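Long-range contacts in penicillin-binding protein PbpB (Mycobacterium tuberculosis, PDB 6KGU), which synthesises cross-linked peptidoglycan from lipid intermediates for the mycobacterial cell wall and is inactivated by beta-lactams such as aztreonam: residues Y494-A499 and H528-L533; H219-V224 and I513-P518. One frame throughout, in Å; residues are numbered along the deposited sequence. Where two conformers were deposited one is given.

Contact 1 of 2, residues Y494-A499 and H528-L533. With CO (cobalt (II) ion), chain D.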
ATOM      1  N   TYR A 494      -8.219  -7.836 -14.558  1.00 37.12           N
ATOM      2  CA  TYR A 494      -7.658  -6.585 -14.047  1.00 38.63           C
ATOM      3  C   TYR A 494      -7.020  -6.724 -12.674  1.00 34.07           C
ATOM      4  O   TYR A 494      -7.428  -7.550 -11.854  1.00 33.56           O
ATOM      5  CB  TYR A 494      -8.714  -5.499 -13.928  1.00 40.86           C
ATOM      6  CG  TYR A 494      -9.578  -5.365 -15.138  1.00 48.65           C
ATOM      7  CD1 TYR A 494     -10.957  -5.385 -15.028  1.00 56.36           C
ATOM      8  CD2 TYR A 494      -9.016  -5.215 -16.395  1.00 51.96           C
ATOM      9  CE1 TYR A 494     -11.759  -5.264 -16.142  1.00 61.57           C
ATOM     10  CE2 TYR A 494      -9.798  -5.094 -17.507  1.00 53.92           C
ATOM     11  CZ  TYR A 494     -11.169  -5.120 -17.377  1.00 58.87           C
ATOM     12  OH  TYR A 494     -11.949  -5.000 -18.498  1.00 71.37           O
ATOM     13  N   TRP A 495      -6.003  -5.891 -12.434  1.00 34.56           N
ATOM     14  CA  TRP A 495      -5.636  -5.484 -11.087  1.00 37.22           C
ATOM     15  C   TRP A 495      -6.369  -4.188 -10.790  1.00 29.85           C
ATOM     16  O   TRP A 495      -6.181  -3.197 -11.503  1.00 29.85           O
ATOM     17  CB  TRP A 495      -4.141  -5.240 -10.927  1.00 34.61           C
ATOM     18  CG  TRP A 495      -3.331  -6.437 -10.755  1.00 40.92           C
ATOM     19  CD1 TRP A 495      -3.446  -7.398  -9.774  1.00 37.95           C
ATOM     20  CD2 TRP A 495      -2.238  -6.822 -11.574  1.00 41.57           C
ATOM     21  NE1 TRP A 495      -2.493  -8.372  -9.955  1.00 42.02           N
ATOM     22  CE2 TRP A 495      -1.732  -8.041 -11.051  1.00 47.39           C
ATOM     23  CE3 TRP A 495      -1.632  -6.260 -12.709  1.00 38.73           C
ATOM     24  CZ2 TRP A 495      -0.651  -8.702 -11.625  1.00 44.90           C
ATOM     25  CZ3 TRP A 495      -0.552  -6.918 -13.274  1.00 49.75           C
ATOM     26  CH2 TRP A 495      -0.074  -8.130 -12.732  1.00 50.72           C
ATOM     27  N   ILE A 496      -7.174  -4.196  -9.731  1.00 30.73           N
ATOM     28  CA  ILE A 496      -7.870  -3.014  -9.236  1.00 26.73           C
ATOM     29  C   ILE A 496      -7.100  -2.480  -8.034  1.00 30.21           C
ATOM     30  O   ILE A 496      -6.786  -3.237  -7.109  1.00 28.65           O
ATOM     31  CB  ILE A 496      -9.317  -3.357  -8.846  1.00 33.21           C
ATOM     32  CG1 ILE A 496     -10.036  -4.013 -10.032  1.00 35.29           C
ATOM     33  CG2 ILE A 496     -10.045  -2.136  -8.258  1.00 28.78           C
ATOM     34  CD1 ILE A 496      -9.922  -3.299 -11.316  1.00 30.70           C
ATOM     35  N   THR A 497      -6.823  -1.178  -8.033  1.00 29.21           N
ATOM     36  CA  THR A 497      -6.117  -0.517  -6.945  1.00 25.45           C
ATOM     37  C   THR A 497      -6.881   0.718  -6.502  1.00 28.94           C
ATOM     38  O   THR A 497      -7.645   1.306  -7.270  1.00 25.58           O
ATOM     39  CB  THR A 497      -4.705  -0.087  -7.357  1.00 25.84           C
ATOM     40  OG1 THR A 497      -4.762   0.627  -8.599  1.00 31.25           O
ATOM     41  CG2 THR A 497      -3.800  -1.313  -7.507  1.00 30.97           C
ATOM     42  N   PHE A 498      -6.689   1.081  -5.238  1.00 30.24           N
ATOM     43  CA  PHE A 498      -7.058   2.395  -4.739  1.00 28.68           C
ATOM     44  C   PHE A 498      -5.994   2.802  -3.736  1.00 28.95           C
ATOM     45  O   PHE A 498      -5.549   1.979  -2.932  1.00 30.77           O
ATOM     46  CB  PHE A 498      -8.458   2.438  -4.064  1.00 27.41           C
ATOM     47  CG  PHE A 498      -8.986   3.860  -3.844  1.00 28.38           C
ATOM     48  CD1 PHE A 498      -8.605   4.601  -2.734  1.00 24.46           C
ATOM     49  CD2 PHE A 498      -9.827   4.457  -4.774  1.00 28.47           C
ATOM     50  CE1 PHE A 498      -9.070   5.899  -2.542  1.00 22.50           C
ATOM     51  CE2 PHE A 498     -10.282   5.763  -4.596  1.00 27.42           C
ATOM     52  CZ  PHE A 498      -9.900   6.484  -3.476  1.00 20.57           C
ATOM     53  N   ALA A 499      -5.574   4.058  -3.796  1.00 25.12           N
ATOM     54  CA  ALA A 499      -4.691   4.602  -2.774  1.00 25.67           C
ATOM     55  C   ALA A 499      -5.251   5.958  -2.394  1.00 28.25           C
ATOM     56  O   ALA A 499      -5.612   6.737  -3.277  1.00 28.51           O
ATOM     57  CB  ALA A 499      -3.247   4.735  -3.267  1.00 25.48           C
ATOM     58  N   HIS A 528     -15.966  -2.880 -10.667  0.85 34.39           N
ATOM     59  CA  HIS A 528     -14.657  -3.473 -10.399  0.85 35.67           C
ATOM     60  C   HIS A 528     -13.829  -2.541  -9.524  0.85 38.18           C
ATOM     61  O   HIS A 528     -12.623  -2.390  -9.731  0.85 47.13           O
ATOM     62  CB  HIS A 528     -13.880  -3.755 -11.693  0.85 29.68           C
ATOM     63  CG  HIS A 528     -14.631  -4.555 -12.711  0.85 47.86           C
ATOM     64  ND1 HIS A 528     -14.850  -5.913 -12.586  0.85 49.74           N
ATOM     65  CD2 HIS A 528     -15.200  -4.189 -13.885  0.85 48.33           C
ATOM     66  CE1 HIS A 528     -15.530  -6.346 -13.635  0.85 44.14           C
ATOM     67  NE2 HIS A 528     -15.755  -5.320 -14.436  0.85 56.21           N
ATOM     68  N   SER A 529     -14.461  -1.867  -8.580  1.00 30.68           N
ATOM     69  CA  SER A 529     -13.815  -0.777  -7.871  1.00 32.11           C
ATOM     70  C   SER A 529     -13.449  -1.206  -6.459  1.00 33.86           C
ATOM     71  O   SER A 529     -14.152  -2.006  -5.837  1.00 32.97           O
ATOM     72  CB  SER A 529     -14.718   0.461  -7.835  1.00 32.26           C
ATOM     73  OG  SER A 529     -14.107   1.490  -7.073  1.00 32.64           O
ATOM     74  N   ALA A 530     -12.315  -0.690  -5.983  1.00 32.34           N
ATOM     75  CA  ALA A 530     -11.902  -0.793  -4.598  1.00 29.83           C
ATOM     76  C   ALA A 530     -12.321   0.416  -3.783  1.00 33.28           C
ATOM     77  O   ALA A 530     -12.073   0.445  -2.573  1.00 31.57           O
ATOM     78  CB  ALA A 530     -10.383  -0.962  -4.502  1.00 31.67           C
ATOM     79  N   ALA A 531     -12.918   1.422  -4.420  1.00 32.21           N
ATOM     80  CA  ALA A 531     -13.337   2.619  -3.698  1.00 31.02           C
ATOM     81  C   ALA A 531     -14.210   2.324  -2.473  1.00 25.12           C
ATOM     82  O   ALA A 531     -13.961   2.938  -1.426  1.00 29.37           O
ATOM     83  CB  ALA A 531     -14.030   3.583  -4.678  1.00 29.35           C
ATOM     84  N   PRO A 532     -15.174   1.394  -2.496  1.00 29.95           N
ATOM     85  CA  PRO A 532     -15.960   1.148  -1.268  1.00 31.76           C
ATOM     86  C   PRO A 532     -15.140   0.635  -0.112  1.00 29.08           C
ATOM     87  O   PRO A 532     -15.475   0.937   1.040  1.00 29.99           O
ATOM     88  CB  PRO A 532     -17.008   0.117  -1.712  1.00 32.70           C
ATOM     89  CG  PRO A 532     -17.119   0.311  -3.197  1.00 35.77           C
ATOM     90  CD  PRO A 532     -15.723   0.643  -3.640  1.00 28.82           C
ATOM     91  N   LEU A 533     -14.067  -0.127  -0.366  1.00 27.69           N
ATOM     92  CA  LEU A 533     -13.255  -0.609   0.745  1.00 28.13           C
ATOM     93  C   LEU A 533     -12.469   0.535   1.376  1.00 29.65           C
ATOM     94  O   LEU A 533     -12.300   0.587   2.605  1.00 29.95           O
ATOM     95  CB  LEU A 533     -12.331  -1.728   0.271  1.00 30.30           C
ATOM     96  CG  LEU A 533     -11.379  -2.340   1.292  1.00 34.05           C
ATOM     97  CD1 LEU A 533     -12.120  -2.767   2.563  1.00 27.67           C
ATOM     98  CD2 LEU A 533     -10.681  -3.538   0.652  1.00 28.15           C
TER
HETATM   99 CO    CO D 703     -17.572  -5.891 -15.646  1.00 98.31          CO
HETATM  100  O   HOH W   1     -10.579   1.286  -7.374  1.00 30.38           O
HETATM  101  O   HOH W   2     -19.668  -5.461 -14.337  1.00 55.30           O
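Ile-496 and Phe-498 of strand 493-502 pack against Ala-530, while Tyr-494 meets His-528, in a mostly apolar contact between a sheet strand and the turn leading into the C-terminal helix 531-544. This helix packs on one face of the antiparallel sheet, as in the beta-lactamase-like transpeptidase fold. The touching parts of the two segments run in nearly the same direction, 6° apart, yet no direct hydrogen bond joins them. Instead one water bridges them, donating to Thr-497 O at 2.9 Å and accepting from Ala-530 N. Ala-530 suits the close approach: its lone methyl CB lies 3.9 Å from both Phe-498 CB and Ile-496 CG2. Ile-496 wraps its branches tightly around the carbonyl of His-528, CG2 coming within 3.0 Å of His-528 O. Chi2 of -50° turns CD1 toward that same oxygen. The ring of Phe-498 reaches Ala-531 through CD2 and meets Phe-534 on the helix. Ser-529 points away from the strand and caps the helix start, its OG accepting from Ala-531 N. At the other end Tyr-494, which lines the aztreonam pocket, forms a T-shaped pair: its edge, CE1 leading, stands over one face of the His-528 imidazole, offset toward the rim, with planes at 76°. His-528 ND1 donates to Pro-518 O, which probably helps fix the ring's rotation, while NE2 binds a cobalt ion at 2.3 Å.

Contact 2 of 2, residues H219-V224 and I513-P518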
ATOM      1  N   HIS A 219      -9.643 -12.893  -6.796  1.00 30.41           N
ATOM      2  CA  HIS A 219      -8.785 -14.016  -6.413  1.00 33.85           C
ATOM      3  C   HIS A 219      -8.048 -13.743  -5.114  1.00 31.93           C
ATOM      4  O   HIS A 219      -7.685 -14.679  -4.399  1.00 31.68           O
ATOM      5  CB  HIS A 219      -7.730 -14.308  -7.486  1.00 31.80           C
ATOM      6  CG  HIS A 219      -8.266 -14.912  -8.744  1.00 52.73           C
ATOM      7  ND1 HIS A 219      -7.542 -14.925  -9.921  1.00 60.49           N
ATOM      8  CD2 HIS A 219      -9.436 -15.539  -9.011  1.00 53.45           C
ATOM      9  CE1 HIS A 219      -8.253 -15.520 -10.862  1.00 67.38           C
ATOM     10  NE2 HIS A 219      -9.403 -15.907 -10.336  1.00 65.61           N
ATOM     11  N   ASN A 220      -7.737 -12.482  -4.834  1.00 31.50           N
ATOM     12  CA  ASN A 220      -7.134 -12.136  -3.554  1.00 35.06           C
ATOM     13  C   ASN A 220      -7.229 -10.629  -3.374  1.00 29.19           C
ATOM     14  O   ASN A 220      -7.461  -9.892  -4.332  1.00 26.76           O
ATOM     15  CB  ASN A 220      -5.683 -12.628  -3.448  1.00 38.92           C
ATOM     16  CG  ASN A 220      -4.883 -12.354  -4.683  1.00 41.89           C
ATOM     17  OD1 ASN A 220      -4.732 -13.216  -5.565  1.00 40.90           O
ATOM     18  ND2 ASN A 220      -4.356 -11.141  -4.767  1.00 38.23           N
ATOM     19  N   VAL A 221      -7.102 -10.188  -2.124  1.00 26.70           N
ATOM     20  CA  VAL A 221      -7.233  -8.778  -1.756  1.00 24.34           C
ATOM     21  C   VAL A 221      -6.157  -8.494  -0.718  1.00 26.32           C
ATOM     22  O   VAL A 221      -5.839  -9.351   0.107  1.00 28.82           O
ATOM     23  CB  VAL A 221      -8.649  -8.444  -1.202  1.00 27.25           C
ATOM     24  CG1 VAL A 221      -8.772  -6.955  -0.688  1.00 24.30           C
ATOM     25  CG2 VAL A 221      -9.712  -8.680  -2.262  1.00 25.30           C
ATOM     26  N   SER A 222      -5.596  -7.293  -0.754  1.00 24.74           N
ATOM     27  CA  SER A 222      -4.670  -6.894   0.290  1.00 25.73           C
ATOM     28  C   SER A 222      -4.807  -5.394   0.500  1.00 26.66           C
ATOM     29  O   SER A 222      -5.337  -4.677  -0.350  1.00 27.84           O
ATOM     30  CB  SER A 222      -3.233  -7.286  -0.059  1.00 30.62           C
ATOM     31  OG  SER A 222      -2.891  -6.706  -1.287  1.00 37.95           O
ATOM     32  N   ALA A 223      -4.351  -4.934   1.663  1.00 22.13           N
ATOM     33  CA  ALA A 223      -4.508  -3.547   2.066  1.00 26.60           C
ATOM     34  C   ALA A 223      -3.392  -3.193   3.042  1.00 27.82           C
ATOM     35  O   ALA A 223      -2.945  -4.030   3.839  1.00 29.00           O
ATOM     36  CB  ALA A 223      -5.887  -3.267   2.712  1.00 22.06           C
ATOM     37  N   VAL A 224      -2.954  -1.943   2.973  1.00 24.90           N
ATOM     38  CA  VAL A 224      -1.902  -1.412   3.834  1.00 26.68           C
ATOM     39  C   VAL A 224      -2.381  -0.069   4.364  1.00 28.53           C
ATOM     40  O   VAL A 224      -2.929   0.740   3.607  1.00 26.14           O
ATOM     41  CB  VAL A 224      -0.566  -1.247   3.072  1.00 30.77           C
ATOM     42  CG1 VAL A 224       0.461  -0.444   3.917  1.00 25.64           C
ATOM     43  CG2 VAL A 224      -0.000  -2.635   2.651  1.00 27.48           C
ATOM     44  N   ILE A 513      -4.874  -0.287  -1.424  1.00 26.20           N
ATOM     45  CA  ILE A 513      -5.695  -1.490  -1.596  1.00 26.75           C
ATOM     46  C   ILE A 513      -5.425  -2.058  -2.986  1.00 26.53           C
ATOM     47  O   ILE A 513      -5.269  -1.306  -3.950  1.00 27.00           O
ATOM     48  CB  ILE A 513      -7.206  -1.180  -1.448  1.00 29.83           C
ATOM     49  CG1 ILE A 513      -7.551  -0.701  -0.037  1.00 27.48           C
ATOM     50  CG2 ILE A 513      -8.096  -2.406  -1.805  1.00 27.03           C
ATOM     51  CD1 ILE A 513      -8.837   0.107  -0.014  1.00 29.06           C
ATOM     52  N   MET A 514      -5.399  -3.384  -3.103  1.00 23.36           N
ATOM     53  CA  MET A 514      -5.367  -4.013  -4.413  0.63 26.36           C
ATOM     54  C   MET A 514      -6.276  -5.234  -4.408  1.00 26.91           C
ATOM     55  O   MET A 514      -6.333  -5.981  -3.433  1.00 26.12           O
ATOM     56  CB  MET A 514      -3.938  -4.403  -4.836  0.63 25.57           C
ATOM     57  CG  MET A 514      -3.881  -4.974  -6.248  0.63 26.03           C
ATOM     58  SD  MET A 514      -4.218  -6.759  -6.323  0.63 30.49           S
ATOM     59  CE  MET A 514      -2.609  -7.388  -5.846  0.63 26.36           C
ATOM     60  N   LEU A 515      -7.020  -5.401  -5.503  1.00 28.53           N
ATOM     61  CA  LEU A 515      -7.901  -6.545  -5.739  1.00 29.94           C
ATOM     62  C   LEU A 515      -7.456  -7.258  -7.004  1.00 29.58           C
ATOM     63  O   LEU A 515      -7.319  -6.624  -8.055  1.00 25.90           O
ATOM     64  CB  LEU A 515      -9.357  -6.126  -5.924  1.00 28.84           C
ATOM     65  CG  LEU A 515     -10.105  -5.698  -4.661  1.00 42.32           C
ATOM     66  CD1 LEU A 515      -9.678  -4.320  -4.335  1.00 30.48           C
ATOM     67  CD2 LEU A 515     -11.613  -5.741  -4.873  1.00 42.98           C
ATOM     68  N   ASP A 516      -7.270  -8.571  -6.916  1.00 32.06           N
ATOM     69  CA  ASP A 516      -6.831  -9.366  -8.058  1.00 32.94           C
ATOM     70  C   ASP A 516      -8.070  -9.847  -8.803  1.00 35.38           C
ATOM     71  O   ASP A 516      -8.739 -10.793  -8.377  1.00 35.86           O
ATOM     72  CB  ASP A 516      -5.955 -10.529  -7.609  1.00 37.22           C
ATOM     73  CG  ASP A 516      -5.463 -11.384  -8.784  1.00 35.82           C
ATOM     74  OD1 ASP A 516      -5.932 -11.187  -9.928  1.00 34.61           O
ATOM     75  OD2 ASP A 516      -4.611 -12.262  -8.567  1.00 44.22           O
ATOM     76  N   ASN A 517      -8.366  -9.179  -9.910  1.00 34.30           N
ATOM     77  CA  ASN A 517      -9.442  -9.540 -10.828  1.00 34.67           C
ATOM     78  C   ASN A 517     -10.815  -9.766 -10.185  1.00 34.96           C
ATOM     79  O   ASN A 517     -11.384 -10.856 -10.299  1.00 32.21           O
ATOM     80  CB  ASN A 517      -9.039 -10.760 -11.643  1.00 28.88           C
ATOM     81  CG  ASN A 517      -9.972 -10.987 -12.820  1.00 38.07           C
ATOM     82  OD1 ASN A 517     -10.389 -10.036 -13.492  1.00 40.44           O
ATOM     83  ND2 ASN A 517     -10.321 -12.231 -13.059  1.00 36.04           N
ATOM     84  N   PRO A 518     -11.391  -8.753  -9.545  1.00 33.30           N
ATOM     85  CA  PRO A 518     -12.740  -8.919  -8.993  1.00 34.76           C
ATOM     86  C   PRO A 518     -13.780  -8.965 -10.104  1.00 38.55           C
ATOM     87  O   PRO A 518     -13.623  -8.353 -11.165  1.00 33.05           O
ATOM     88  CB  PRO A 518     -12.923  -7.674  -8.115  1.00 31.79           C
ATOM     89  CG  PRO A 518     -12.087  -6.625  -8.796  1.00 31.30           C
ATOM     90  CD  PRO A 518     -10.900  -7.368  -9.400  1.00 33.43           C
TER
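Ser-222 and Met-514 form the regular centre of the contact, a hydrogen-bonded antiparallel pair in which Ser-222 N gives to Met-514 O at 3.1 Å and Met-514 N returns a bond to Ser-222 O. The first donor lies in the carbonyl plane, whereas the second is tilted 26° from it. Each carbonyl oxygen also receives a CA-H contact, from Val-221 CA and Ile-513 CA respectively. Toward the end of strand 509-516 two more backbone bonds follow: Asp-516 N bonds to Asn-220 O at 2.9 Å, and His-219 N bonds to Asp-516 O at 2.8 Å. Side chains here are polar, as befits the partly exposed end of the strand pair. The carboxylate of Asp-516, CG anti to the backbone N (chi1 -180°), borders both the Asn-220 side chain and the imidazole of His-219, whose ND1 is 4.1 Å from Asp-516 OD1; a charged histidine might be favoured by that neighbour.

Strand 220-227 is the first strand of the transpeptidase domain's antiparallel sheet, and strand 509-516 is its last, so their pairing joins chain regions almost 300 residues apart. One face carries Val-221, Ala-223, Ile-513 and Leu-515, apolar residues suited to a buried helix interface. Val-221 and Leu-515 lie side by side, CG2 of the valine 3.8 Å from CG of the leucine, and the small Ala-223 meets Ile-513 CG1 through CB. Helix 199-216 packs on this face, touching Val-221, Ala-223 and Leu-515, while Ala-530 touches Ile-513 and Leu-515. On the reverse face Ser-222 meets Leu-390 of helix 390-401, and Met-514, modelled in two conformers, reaches Trp-495 and Thr-497. Asn-517 has positive backbone angles, which turn the chain out of the strand, and its OD1 accepts from Tyr-494 N.

Overall arrangement
Contacts 1 and 2 sit side by side, their centres 8 Å apart, because strands 493-502 and 509-516 are neighbours in one sheet. Probable backbone bonds join them: Ile-496 O to Leu-515 N and Tyr-494 O to Asn-517 N, each 2.7 Å. Across the helix-covered face, Ala-530 CB of contact 1 presses on Leu-515 CD1 of contact 2 at 3.4 Å. Contact 1 lies nearer the catalytic centre. The side chain of Tyr-494 is about 4 Å from bound aztreonam, and the side chain of Thr-497 is about 6 Å from that of Ser-269, probably the acylated serine. Contact 2 stands farther back: the side chain of Asn-517 is about 10 Å from the bound aztreonam (AZR).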